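Local coordinates for protein kirola (PDB 4IGV) that is a kiwifruit allergen of the ripening-related, PR-10-like protein family, whose fold probably encloses a cavity for small apolar ligands, at residues 30-35 and 40-45; 60-65 and 130-135. All coordinates share one frame; numbering follows the deposited sequence.

Contact 1 (30-35 and 40-45)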
# COMPACT_ATOMS: atom_id res chain seq x y z
N LEU A 30 -0.09 -0.75 -12.28
CA LEU A 30 -0.66 -2.07 -12.64
C LEU A 30 -1.74 -2.53 -11.66
O LEU A 30 -2.53 -3.40 -12.01
CB LEU A 30 0.45 -3.12 -12.71
CG LEU A 30 1.42 -2.95 -13.84
CD1 LEU A 30 2.53 -3.97 -13.73
CD2 LEU A 30 0.74 -3.05 -15.23
N ILE A 31 -1.78 -1.99 -10.44
CA ILE A 31 -2.77 -2.48 -9.46
C ILE A 31 -4.18 -2.04 -9.81
O ILE A 31 -5.15 -2.65 -9.32
CB ILE A 31 -2.44 -2.16 -7.98
CG1 ILE A 31 -2.56 -0.65 -7.67
CG2 ILE A 31 -1.09 -2.84 -7.56
CD1 ILE A 31 -2.38 -0.27 -6.19
N SER A 32 -4.34 -1.00 -10.63
CA SER A 32 -5.67 -0.73 -11.19
C SER A 32 -6.16 -1.92 -11.99
O SER A 32 -7.31 -2.36 -11.80
CB SER A 32 -5.62 0.51 -12.07
OG SER A 32 -5.19 1.57 -11.25
N GLU A 33 -5.30 -2.47 -12.84
CA GLU A 33 -5.66 -3.59 -13.69
C GLU A 33 -5.87 -4.90 -12.92
O GLU A 33 -6.77 -5.69 -13.26
CB GLU A 33 -4.55 -3.73 -14.74
CG GLU A 33 -4.44 -5.04 -15.40
CD GLU A 33 -3.14 -5.10 -16.23
OE1 GLU A 33 -3.14 -4.47 -17.32
OE2 GLU A 33 -2.14 -5.75 -15.79
N MET A 34 -5.02 -5.13 -11.90
CA MET A 34 -5.00 -6.39 -11.17
C MET A 34 -6.02 -6.47 -10.05
O MET A 34 -6.49 -7.56 -9.69
CB MET A 34 -3.61 -6.68 -10.63
CG MET A 34 -2.60 -6.73 -11.75
SD MET A 34 -0.89 -6.92 -11.15
CE MET A 34 -0.02 -7.18 -12.70
N SER A 35 -6.43 -5.31 -9.55
CA SER A 35 -7.43 -5.23 -8.44
C SER A 35 -8.40 -4.07 -8.73
O SER A 35 -8.57 -3.14 -7.93
CB SER A 35 -6.75 -5.02 -7.08
OG SER A 35 -7.59 -5.37 -5.99
N GLN A 40 -9.13 2.24 -8.63
CA GLN A 40 -9.61 2.79 -9.90
C GLN A 40 -8.58 3.66 -10.63
O GLN A 40 -8.72 3.89 -11.83
CB GLN A 40 -10.86 3.59 -9.70
CG GLN A 40 -12.05 2.76 -9.39
CD GLN A 40 -12.08 2.21 -7.97
OE1 GLN A 40 -11.99 2.96 -7.02
NE2 GLN A 40 -12.21 0.88 -7.82
N GLY A 41 -7.57 4.13 -9.93
CA GLY A 41 -6.53 4.93 -10.58
C GLY A 41 -5.32 5.05 -9.67
O GLY A 41 -5.46 5.16 -8.46
N VAL A 42 -4.15 5.01 -10.29
CA VAL A 42 -2.87 5.34 -9.66
C VAL A 42 -2.17 6.26 -10.63
O VAL A 42 -1.69 5.84 -11.70
CB VAL A 42 -2.06 4.09 -9.51
CG1 VAL A 42 -0.77 4.42 -8.84
CG2 VAL A 42 -2.81 3.01 -8.66
N ASP A 43 -2.06 7.52 -10.20
CA ASP A 43 -1.58 8.59 -11.09
C ASP A 43 -0.36 9.27 -10.51
O ASP A 43 -0.44 9.91 -9.43
CB ASP A 43 -2.65 9.64 -11.31
CG ASP A 43 -3.91 9.04 -11.89
OD1 ASP A 43 -3.80 8.38 -12.95
OD2 ASP A 43 -4.96 9.09 -11.20
N LEU A 44 0.76 9.15 -11.19
CA LEU A 44 1.96 9.85 -10.79
C LEU A 44 1.71 11.34 -11.00
O LEU A 44 1.27 11.77 -12.06
CB LEU A 44 3.14 9.36 -11.65
CG LEU A 44 4.51 9.96 -11.34
CD1 LEU A 44 5.03 9.51 -9.98
CD2 LEU A 44 5.44 9.48 -12.41
N LEU A 45 2.03 12.13 -9.99
CA LEU A 45 1.90 13.56 -10.04
C LEU A 45 3.22 14.28 -10.12
O LEU A 45 3.29 15.29 -10.78
CB LEU A 45 1.16 14.03 -8.80
CG LEU A 45 -0.26 13.57 -8.62
CD1 LEU A 45 -0.87 14.29 -7.39
CD2 LEU A 45 -1.12 13.81 -9.83
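With chi1 at 69°, CG1 of Ile31 sits between its own backbone N and carbonyl carbon, and this brings the outer part of the side chain up against Val42; on the strand, Val42 CG1 lies anti to the backbone N (chi1 -179°), which leaves CG2 anti to the carbonyl carbon, facing the helix. Ile31 CG1 and Val42 CG2 meet at 3.8 Å, with CD1 of the isoleucine slightly farther at 4.1 Å from the same methyl, and the two side chains cross at about a right angle. Val42 CG2 also lies 3.8 Å from Ser32 OG, one residue further along the helix. The serine hydroxyl packs over the backbone as well, 3.7 Å from Gly41 CA, and its equal distance to Val42 N is too long for a hydrogen bond; no hydrogen bond joins the two segments, so the contact is one of packing. Ile31 and Ser32 each occur in two conformations, and the distances are those of the one described. In the Bet v 1-like fold of this protein, a seven-stranded antiparallel sheet curves around a long C-terminal helix, and here the short helix 30-34 lies against the edge strand 39-46, the segment axes running nearly antiparallel (172°) at 7.5 Å. Gln40 and Gly41 both face Lys59 of the neighbouring strand, a classic beta bulge at the corner of the chain. Trp49, Ile56 and Phe58 also touch Val42, while Ile23 of helix 17-25 and Ile39 also touch Ile31.

Contact 2 (60-65 and 130-135)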
# COMPACT_ATOMS: atom_id res chain seq x y z
N TYR A 60 -9.56 5.04 -5.10
CA TYR A 60 -9.87 3.73 -4.60
C TYR A 60 -11.24 3.65 -3.99
O TYR A 60 -11.91 4.67 -3.81
CB TYR A 60 -8.76 3.27 -3.60
CG TYR A 60 -8.66 3.99 -2.26
CD1 TYR A 60 -9.17 3.43 -1.12
CD2 TYR A 60 -8.05 5.23 -2.14
CE1 TYR A 60 -9.05 4.09 0.16
CE2 TYR A 60 -7.94 5.89 -0.91
CZ TYR A 60 -8.41 5.31 0.23
OH TYR A 60 -8.31 5.94 1.45
N THR A 61 -11.69 2.43 -3.72
CA THR A 61 -13.00 2.21 -3.18
C THR A 61 -12.87 1.28 -1.98
O THR A 61 -12.26 0.21 -2.08
CB THR A 61 -13.91 1.60 -4.25
OG1 THR A 61 -14.06 2.52 -5.34
CG2 THR A 61 -15.30 1.27 -3.68
N ILE A 62 -13.47 1.70 -0.87
CA ILE A 62 -13.49 0.94 0.39
C ILE A 62 -14.94 0.86 0.83
O ILE A 62 -15.63 1.89 0.95
CB ILE A 62 -12.72 1.72 1.53
CG1 ILE A 62 -11.21 1.75 1.32
CG2 ILE A 62 -13.12 1.13 2.94
CD1 ILE A 62 -10.45 0.69 2.12
N ASP A 63 -15.41 -0.36 1.06
CA ASP A 63 -16.81 -0.61 1.42
C ASP A 63 -17.78 0.09 0.46
O ASP A 63 -18.76 0.70 0.89
CB ASP A 63 -17.06 -0.21 2.88
CG ASP A 63 -16.42 -1.17 3.88
OD1 ASP A 63 -15.93 -2.24 3.48
OD2 ASP A 63 -16.43 -0.87 5.10
N GLY A 64 -17.47 0.01 -0.83
CA GLY A 64 -18.28 0.62 -1.89
C GLY A 64 -18.25 2.13 -2.00
O GLY A 64 -19.01 2.71 -2.79
N LYS A 65 -17.43 2.79 -1.18
CA LYS A 65 -17.33 4.24 -1.27
C LYS A 65 -16.01 4.70 -1.81
O LYS A 65 -14.93 4.20 -1.43
CB LYS A 65 -17.61 4.91 0.03
CG LYS A 65 -16.70 4.63 1.17
CD LYS A 65 -17.52 4.40 2.47
CE LYS A 65 -16.59 4.29 3.68
NZ LYS A 65 -15.56 3.22 3.50
N PRO A 130 -7.21 1.07 11.90
CA PRO A 130 -7.45 0.95 10.45
C PRO A 130 -7.54 -0.49 9.96
O PRO A 130 -6.91 -0.90 8.95
CB PRO A 130 -6.28 1.71 9.84
CG PRO A 130 -5.20 1.57 10.84
CD PRO A 130 -5.86 1.58 12.19
N ASN A 131 -8.38 -1.29 10.61
CA ASN A 131 -8.53 -2.68 10.20
C ASN A 131 -9.10 -2.84 8.80
O ASN A 131 -8.66 -3.69 8.05
CB ASN A 131 -9.38 -3.47 11.22
CG ASN A 131 -8.62 -3.66 12.52
OD1 ASN A 131 -7.62 -4.39 12.57
ND2 ASN A 131 -9.06 -2.99 13.55
N THR A 132 -10.05 -1.99 8.44
CA THR A 132 -10.67 -2.09 7.14
C THR A 132 -9.64 -1.80 6.06
O THR A 132 -9.61 -2.45 5.02
CB THR A 132 -11.89 -1.12 7.01
OG1 THR A 132 -12.89 -1.50 7.97
CG2 THR A 132 -12.48 -1.19 5.63
N LEU A 133 -8.74 -0.85 6.30
CA LEU A 133 -7.70 -0.56 5.31
C LEU A 133 -6.69 -1.72 5.19
O LEU A 133 -6.22 -2.05 4.11
CB LEU A 133 -6.98 0.75 5.70
CG LEU A 133 -6.01 1.27 4.67
CD1 LEU A 133 -6.73 1.73 3.36
CD2 LEU A 133 -5.11 2.38 5.20
N MET A 134 -6.36 -2.32 6.33
CA MET A 134 -5.48 -3.50 6.26
C MET A 134 -6.12 -4.64 5.48
O MET A 134 -5.45 -5.25 4.65
CB MET A 134 -5.05 -3.96 7.67
CG MET A 134 -4.10 -5.13 7.63
SD MET A 134 -2.50 -4.76 6.82
CE MET A 134 -1.69 -3.88 8.12
N ASN A 135 -7.40 -4.89 5.70
CA ASN A 135 -8.10 -5.92 4.94
C ASN A 135 -8.05 -5.61 3.46
O ASN A 135 -7.83 -6.49 2.64
CB ASN A 135 -9.56 -6.03 5.39
CG ASN A 135 -9.73 -6.54 6.83
OD1 ASN A 135 -8.86 -7.25 7.35
ND2 ASN A 135 -10.88 -6.21 7.46
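Ile62 overlaps two successive residues of the helix, its CG2 methyl lying against Thr132 CG2 at 3.6 Å and its CD1 against Leu133 CD1 at 4.1 Å. The arrangement belongs to the Bet v 1-like fold: strand 55-62 of the antiparallel sheet ends in a type I' hairpin turn from Ile62 to Lys65, and that turn faces the first turn of the long C-terminal helix 131-145, where Pro130 occupies the N-cap position. Both Ile62 branches are used: chi1 of -71° sets CG2 anti to the backbone N, and a second torsion off its staggered value puts CD1 against the leucine. The isoleucine meets Leu133 at about a right angle, whereas its approach to Thr132 is oblique. Within the strand, Ile62 CG1 lies in the plane of the Tyr60 ring at its edge; that ring also meets Phe136 of the helix, with planes inclined at about 55°. Leu133 reaches on to Phe99 of strand 96-107, which continues the apolar layer between sheet and helix. At the exposed surface, the Asp63 and Thr132 side chains approach from opposite directions, and the carboxylate presents Asp63 OD2 to Thr132 CG2 at 4.0 Å, a van der Waals approach. No hydrogen bond crosses between the segments; the hairpin turn has its own. It is closed by the backbone pair Ile62 N to Lys65 O and Lys65 N to Ile62 O, both 2.9 Å. Ile62 O also accepts from Lys65 NZ at 2.9 Å, the ammonium standing 63° above the carbonyl plane, on the face opposite the one approached by Lys65 N.

Contact 1 and contact 2 have centres about 16 Å apart; segments 30-35 and 40-45 both precede 60-65 and 130-135 in the chain, so the two contacts do not interleave. They share one sheet: strands 39-46 and 55-62 are neighbours in it. A direct bridge is the probable hydrogen bond between Gln40 OE1 and Thr61 OG1, 2.7 Å long, which joins the bulge of contact 1 to the strand of contact 2. Helix 131-145 supplies the second link, since its start packs in contact 2 and its Asp143 bonds Ser35 OG. Bet v 1 relatives bind small apolar ligands between sheet and long helix, and contact 2 probably lies at one end of that space.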